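Local coordinates for beta-mannosidase (Trichoderma harzianum, PDB 4CVU), which probably hydrolyses terminal beta-linked mannose residues from the non-reducing ends of mannosides and oligosaccharides, as a fungal member of glycoside hydrolase family 2, at residues A742-N747 and L822-T827; V769-V774 and Q802-N807. One frame throughout, in Å; residues are numbered along the deposited sequence.

Contact 1 (A742-N747 and L822-T827); sequences ASAFWN and LVIELT. With CD (cadmium ion), chain Z.
Ile-824 of strand 821-830 packs on the methyl groups of Ala-742 and Ala-744 of strand 740-747, and Leu-826, two residues further on, packs on Ala-742. Leu-822, which precedes them on the same face, lies past the touching residues and packs instead against Leu-753, Phe-849 and Trp-773. At Ile-824 the two branches divide the work. CG2 stands anti to the backbone N (CG1 chi1 -61°) and comes within 3.8 Å of Ala-742 CB, while the longer arm carries CD1 along to Ala-744 CB, 4.3 Å away. A beta-branched residue suits this place, since one side chain reaches two alternate alanines of the facing strand.

This is the packing of a beta sandwich. Strand 740-747 is an outer strand of a three-stranded antiparallel sheet and strand 821-830 an inner one of a four-stranded sheet; the two sheets pack face to face, consistent with the mannosidase Ig/CBM-like family of this region. The segment axes approach to 8.0 Å at 148°, close for two layers, as the short alanine side chains allow.

Glu-825 points the other way, as alternation along a strand requires. Its chain, extended beyond CG, brings OE2 to the cadmium ion at 2.6 Å, whereas OE1 stays 3.6 Å from the metal, so the carboxylate binds through one oxygen. An acidic residue fits this outward side, and His-846 of strand 841-849 lies beside it. Leu-826 turns back inward: CG is anti to the backbone N (chi1 175°), and Leu-826 CD1 lies 4.0 Å from Ala-742 CB and 3.8 Å from Ala-742 N. On its other flanks Leu-826 packs against Val-769 of strand 765-774 and Val-757 of strand 752-759.

Contact 2 (V769-V774 and Q802-N807); sequences VSLTWV and QIITAN
Leu-771 and Ile-804 reach toward each other tip to tip, whereas Val-769 and Ile-803 cross at about a right angle. In the first pair CD1 of Leu-771 meets the longer arm of Ile-804, 3.6 Å from CG1 and 3.8 Å from CD1. A chi1 of -58°, with CG anti to the carbonyl carbon, sends the leucine's CD1 toward Ile-804, and the length of the side chain lets it make contact although the CA atoms of Leu-771 and Ile-804 are 9.9 Å apart. In the second pair the end of Ile-803 lies against the branch point of Val-769: Ile-803 CD1 is 4.0 Å from Val-769 CG2 and 4.1 Å from Val-769 CB. The compact valine offers a blunt surface to that long arm, and Phe-793 touches both residues.

Two adjacent isoleucines would normally face opposite sides of a strand, yet here both point toward 769-774. The backbone accounts for this, for Ile-803 has a psi of -22° and, with Ile-804, stands opposite Ile-755 of the neighbouring strand 752-759. Such a pairing is a classic beta bulge, set here in an edge strand of one sheet of the Ig-like beta sandwich, where it turns two consecutive apolar side chains toward the facing sheet.

Contacts 1 and 2 join the same two sheets of the Ig-like domain, and their centres are 7 Å apart. Contact 1 uses one outermost strand of the three-stranded sheet, 740-747, and contact 2 the other, 799-807; strand 752-759 runs between them. On the facing sheet their strands, 821-830 and 765-774, are neighbours, tied by backbone hydrogen bonds that include Val-823 with Thr-772. Along the chain contact 2 is nested within the loop closed by contact 1, and strand 821-830 follows 799-807. Chain segments far apart in sequence are thereby brought together as adjoining parts of the packing between the two sheets.

Contact 1 (A742-N747 and L822-T827)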
loop_
_atom_site.group_PDB
_atom_site.type_symbol
_atom_site.label_atom_id
_atom_site.label_comp_id
_atom_site.label_asym_id
_atom_site.label_seq_id
_atom_site.Cartn_x
_atom_site.Cartn_y
_atom_site.Cartn_z
ATOM N N ALA A 742 -15.052 -38.972 -14.351
ATOM C CA ALA A 742 -14.222 -39.677 -15.332
ATOM C C ALA A 742 -12.842 -39.058 -15.286
ATOM O O ALA A 742 -12.704 -37.839 -15.409
ATOM C CB ALA A 742 -14.810 -39.526 -16.732
ATOM N N SER A 743 -11.824 -39.884 -15.130
ATOM C CA SER A 743 -10.495 -39.407 -14.819
ATOM C C SER A 743 -9.487 -39.979 -15.805
ATOM O O SER A 743 -9.539 -41.175 -16.100
ATOM C CB SER A 743 -10.117 -39.810 -13.389
ATOM O OG SER A 743 -10.940 -39.174 -12.404
ATOM N N ALA A 744 -8.572 -39.128 -16.292
ATOM C CA ALA A 744 -7.562 -39.533 -17.275
ATOM C C ALA A 744 -6.226 -39.734 -16.604
ATOM O O ALA A 744 -5.702 -38.815 -16.004
ATOM C CB ALA A 744 -7.423 -38.483 -18.372
ATOM N N PHE A 745 -5.682 -40.932 -16.739
ATOM C CA PHE A 745 -4.391 -41.306 -16.159
ATOM C C PHE A 745 -3.391 -41.485 -17.288
ATOM O O PHE A 745 -3.581 -42.352 -18.159
ATOM C CB PHE A 745 -4.502 -42.629 -15.391
ATOM C CG PHE A 745 -5.243 -42.517 -14.090
ATOM C CD1 PHE A 745 -6.625 -42.583 -14.050
ATOM C CD2 PHE A 745 -4.559 -42.371 -12.906
ATOM C CE1 PHE A 745 -7.319 -42.489 -12.851
ATOM C CE2 PHE A 745 -5.235 -42.275 -11.696
ATOM C CZ PHE A 745 -6.616 -42.337 -11.665
ATOM N N TRP A 746 -2.332 -40.690 -17.277
ATOM C CA TRP A 746 -1.348 -40.739 -18.353
ATOM C C TRP A 746 -0.018 -41.256 -17.842
ATOM O O TRP A 746 0.653 -40.598 -17.049
ATOM C CB TRP A 746 -1.173 -39.355 -18.977
ATOM C CG TRP A 746 -0.256 -39.335 -20.208
ATOM C CD1 TRP A 746 -0.048 -40.352 -21.118
ATOM C CD2 TRP A 746 0.529 -38.229 -20.660
ATOM N NE1 TRP A 746 0.829 -39.943 -22.088
ATOM C CE2 TRP A 746 1.197 -38.645 -21.837
ATOM C CE3 TRP A 746 0.742 -36.923 -20.179
ATOM C CZ2 TRP A 746 2.072 -37.798 -22.542
ATOM C CZ3 TRP A 746 1.609 -36.081 -20.879
ATOM C CH2 TRP A 746 2.264 -36.524 -22.046
ATOM N N ASN A 747 0.342 -42.460 -18.258
ATOM C CA ASN A 747 1.679 -42.950 -18.033
ATOM C C ASN A 747 2.514 -42.432 -19.194
ATOM O O ASN A 747 2.418 -42.940 -20.295
ATOM C CB ASN A 747 1.689 -44.475 -17.947
ATOM C CG ASN A 747 3.039 -45.021 -17.546
ATOM O OD1 ASN A 747 4.073 -44.404 -17.819
ATOM N ND2 ASN A 747 3.046 -46.176 -16.884
ATOM N N LEU A 822 -8.423 -34.023 -25.979
ATOM C CA LEU A 822 -9.519 -34.950 -25.790
ATOM C C LEU A 822 -10.464 -34.363 -24.771
ATOM O O LEU A 822 -10.073 -34.135 -23.643
ATOM C CB LEU A 822 -9.011 -36.305 -25.290
ATOM C CG LEU A 822 -10.071 -37.309 -24.776
ATOM C CD1 LEU A 822 -11.092 -37.670 -25.841
ATOM C CD2 LEU A 822 -9.392 -38.587 -24.290
ATOM N N VAL A 823 -11.715 -34.157 -25.163
ATOM C CA VAL A 823 -12.717 -33.569 -24.287
ATOM C C VAL A 823 -13.606 -34.697 -23.792
ATOM O O VAL A 823 -14.156 -35.450 -24.580
ATOM C CB VAL A 823 -13.544 -32.491 -25.005
ATOM C CG1 VAL A 823 -14.576 -31.899 -24.065
ATOM C CG2 VAL A 823 -12.627 -31.424 -25.564
ATOM N N ILE A 824 -13.697 -34.806 -22.463
ATOM C CA ILE A 824 -14.374 -35.890 -21.763
ATOM C C ILE A 824 -15.618 -35.378 -21.036
ATOM O O ILE A 824 -15.513 -34.488 -20.215
ATOM C CB ILE A 824 -13.415 -36.483 -20.724
ATOM C CG1 ILE A 824 -12.169 -37.057 -21.421
ATOM C CG2 ILE A 824 -14.112 -37.556 -19.901
ATOM C CD1 ILE A 824 -11.008 -37.273 -20.492
ATOM N N GLU A 825 -16.788 -35.936 -21.344
ATOM C CA GLU A 825 -18.017 -35.616 -20.618
ATOM C C GLU A 825 -18.734 -36.879 -20.184
ATOM O O GLU A 825 -19.095 -37.734 -21.019
ATOM C CB GLU A 825 -18.989 -34.759 -21.424
ATOM C CG GLU A 825 -18.317 -33.664 -22.229
ATOM C CD GLU A 825 -19.256 -32.517 -22.624
ATOM O OE1 GLU A 825 -20.505 -32.592 -22.393
ATOM O OE2 GLU A 825 -18.716 -31.521 -23.160
ATOM N N LEU A 826 -18.953 -36.952 -18.872
ATOM C CA LEU A 826 -19.647 -38.033 -18.231
ATOM C C LEU A 826 -21.058 -37.615 -17.866
ATOM O O LEU A 826 -21.277 -36.493 -17.407
ATOM C CB LEU A 826 -18.890 -38.453 -16.982
ATOM C CG LEU A 826 -19.542 -39.516 -16.088
ATOM C CD1 LEU A 826 -18.458 -40.317 -15.378
ATOM C CD2 LEU A 826 -20.506 -38.906 -15.080
ATOM N N THR A 827 -22.011 -38.533 -18.088
ATOM C CA THR A 827 -23.375 -38.402 -17.564
ATOM C C THR A 827 -23.755 -39.714 -16.901
ATOM O O THR A 827 -23.393 -40.785 -17.386
ATOM C CB THR A 827 -24.413 -38.109 -18.664
ATOM O OG1 THR A 827 -24.029 -36.939 -19.369
ATOM C CG2 THR A 827 -25.782 -37.876 -18.057
HETATM CD CD CD Z . -19.880 -30.501 -25.229
#

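Contact 2 (V769-V774 and Q802-N807)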
loop_
_atom_site.group_PDB
_atom_site.type_symbol
_atom_site.label_atom_id
_atom_site.label_comp_id
_atom_site.label_asym_id
_atom_site.label_seq_id
_atom_site.Cartn_x
_atom_site.Cartn_y
_atom_site.Cartn_z
ATOM N N VAL A 769 -19.817 -41.914 -21.060
ATOM C CA VAL A 769 -18.835 -40.867 -21.225
ATOM C C VAL A 769 -18.593 -40.640 -22.708
ATOM O O VAL A 769 -18.263 -41.572 -23.437
ATOM C CB VAL A 769 -17.517 -41.240 -20.519
ATOM C CG1 VAL A 769 -16.457 -40.180 -20.750
ATOM C CG2 VAL A 769 -17.774 -41.422 -19.037
ATOM N N SER A 770 -18.744 -39.400 -23.144
ATOM C CA SER A 770 -18.412 -39.039 -24.516
ATOM C C SER A 770 -16.947 -38.634 -24.573
ATOM O O SER A 770 -16.456 -37.964 -23.683
ATOM C CB SER A 770 -19.325 -37.931 -25.052
ATOM O OG SER A 770 -19.279 -36.782 -24.236
ATOM N N LEU A 771 -16.260 -39.085 -25.621
ATOM C CA LEU A 771 -14.821 -38.912 -25.786
ATOM C C LEU A 771 -14.556 -38.320 -27.167
ATOM O O LEU A 771 -14.568 -39.052 -28.171
ATOM C CB LEU A 771 -14.125 -40.259 -25.657
ATOM C CG LEU A 771 -14.390 -40.977 -24.322
ATOM C CD1 LEU A 771 -13.915 -42.418 -24.366
ATOM C CD2 LEU A 771 -13.735 -40.226 -23.174
ATOM N N THR A 772 -14.328 -37.005 -27.207
ATOM C CA THR A 772 -14.222 -36.260 -28.447
ATOM C C THR A 772 -12.829 -35.675 -28.671
ATOM O O THR A 772 -12.439 -34.742 -27.980
ATOM C CB THR A 772 -15.224 -35.086 -28.464
ATOM O OG1 THR A 772 -16.530 -35.576 -28.164
ATOM C CG2 THR A 772 -15.235 -34.376 -29.842
ATOM N N TRP A 773 -12.118 -36.189 -29.676
ATOM C CA TRP A 773 -10.797 -35.691 -30.031
ATOM C C TRP A 773 -10.904 -34.581 -31.096
ATOM O O TRP A 773 -11.428 -34.816 -32.196
ATOM C CB TRP A 773 -9.923 -36.812 -30.575
ATOM C CG TRP A 773 -9.370 -37.763 -29.576
ATOM C CD1 TRP A 773 -9.862 -38.999 -29.246
ATOM C CD2 TRP A 773 -8.175 -37.592 -28.801
ATOM N NE1 TRP A 773 -9.064 -39.591 -28.302
ATOM C CE2 TRP A 773 -8.012 -38.756 -28.023
ATOM C CE3 TRP A 773 -7.228 -36.570 -28.692
ATOM C CZ2 TRP A 773 -6.932 -38.918 -27.123
ATOM C CZ3 TRP A 773 -6.160 -36.731 -27.792
ATOM C CH2 TRP A 773 -6.022 -37.904 -27.037
ATOM N N VAL A 774 -10.407 -33.385 -30.763
ATOM C CA VAL A 774 -10.312 -32.284 -31.718
ATOM C C VAL A 774 -8.889 -31.734 -31.741
ATOM O O VAL A 774 -8.120 -31.984 -30.821
ATOM C CB VAL A 774 -11.306 -31.165 -31.384
ATOM C CG1 VAL A 774 -12.725 -31.714 -31.378
ATOM C CG2 VAL A 774 -10.978 -30.525 -30.055
ATOM N N GLN A 802 -12.459 -49.304 -14.928
ATOM C CA GLN A 802 -11.667 -48.866 -16.073
ATOM C C GLN A 802 -12.467 -48.961 -17.385
ATOM O O GLN A 802 -12.964 -50.027 -17.728
ATOM C CB GLN A 802 -10.374 -49.664 -16.179
ATOM C CG GLN A 802 -9.342 -48.975 -17.078
ATOM C CD GLN A 802 -8.089 -49.787 -17.287
ATOM O OE1 GLN A 802 -7.794 -50.680 -16.538
ATOM N NE2 GLN A 802 -7.349 -49.462 -18.304
ATOM N N ILE A 803 -12.583 -47.844 -18.109
ATOM C CA ILE A 803 -13.431 -47.783 -19.311
ATOM C C ILE A 803 -12.656 -47.638 -20.626
ATOM O O ILE A 803 -13.176 -47.960 -21.668
ATOM C CB ILE A 803 -14.504 -46.665 -19.222
ATOM C CG1 ILE A 803 -13.886 -45.269 -19.088
ATOM C CG2 ILE A 803 -15.439 -46.923 -18.065
ATOM C CD1 ILE A 803 -14.857 -44.158 -19.463
ATOM N N ILE A 804 -11.424 -47.137 -20.569
ATOM C CA ILE A 804 -10.597 -46.970 -21.762
ATOM C C ILE A 804 -9.144 -47.293 -21.426
ATOM O O ILE A 804 -8.637 -46.913 -20.373
ATOM C CB ILE A 804 -10.642 -45.510 -22.300
ATOM C CG1 ILE A 804 -12.001 -45.163 -22.941
ATOM C CG2 ILE A 804 -9.516 -45.267 -23.291
ATOM C CD1 ILE A 804 -12.305 -45.898 -24.239
ATOM N N THR A 805 -8.481 -48.002 -22.321
ATOM C CA THR A 805 -7.039 -48.039 -22.316
ATOM C C THR A 805 -6.544 -47.840 -23.741
ATOM O O THR A 805 -7.130 -48.394 -24.673
ATOM C CB THR A 805 -6.487 -49.343 -21.726
ATOM O OG1 THR A 805 -5.081 -49.197 -21.496
ATOM C CG2 THR A 805 -6.734 -50.537 -22.634
ATOM N N ALA A 806 -5.485 -47.038 -23.908
ATOM C CA ALA A 806 -4.943 -46.739 -25.239
ATOM C C ALA A 806 -3.488 -46.314 -25.210
ATOM O O ALA A 806 -3.119 -45.387 -24.482
ATOM C CB ALA A 806 -5.760 -45.646 -25.879
ATOM N N ASN A 807 -2.660 -46.979 -26.008
ATOM C CA ASN A 807 -1.314 -46.486 -26.276
ATOM C C ASN A 807 -1.463 -45.367 -27.283
ATOM O O ASN A 807 -2.049 -45.555 -28.349
ATOM C CB ASN A 807 -0.408 -47.600 -26.802
ATOM C CG ASN A 807 1.039 -47.150 -26.998
ATOM O OD1 ASN A 807 1.356 -46.451 -27.946
ATOM N ND2 ASN A 807 1.924 -47.579 -26.113
#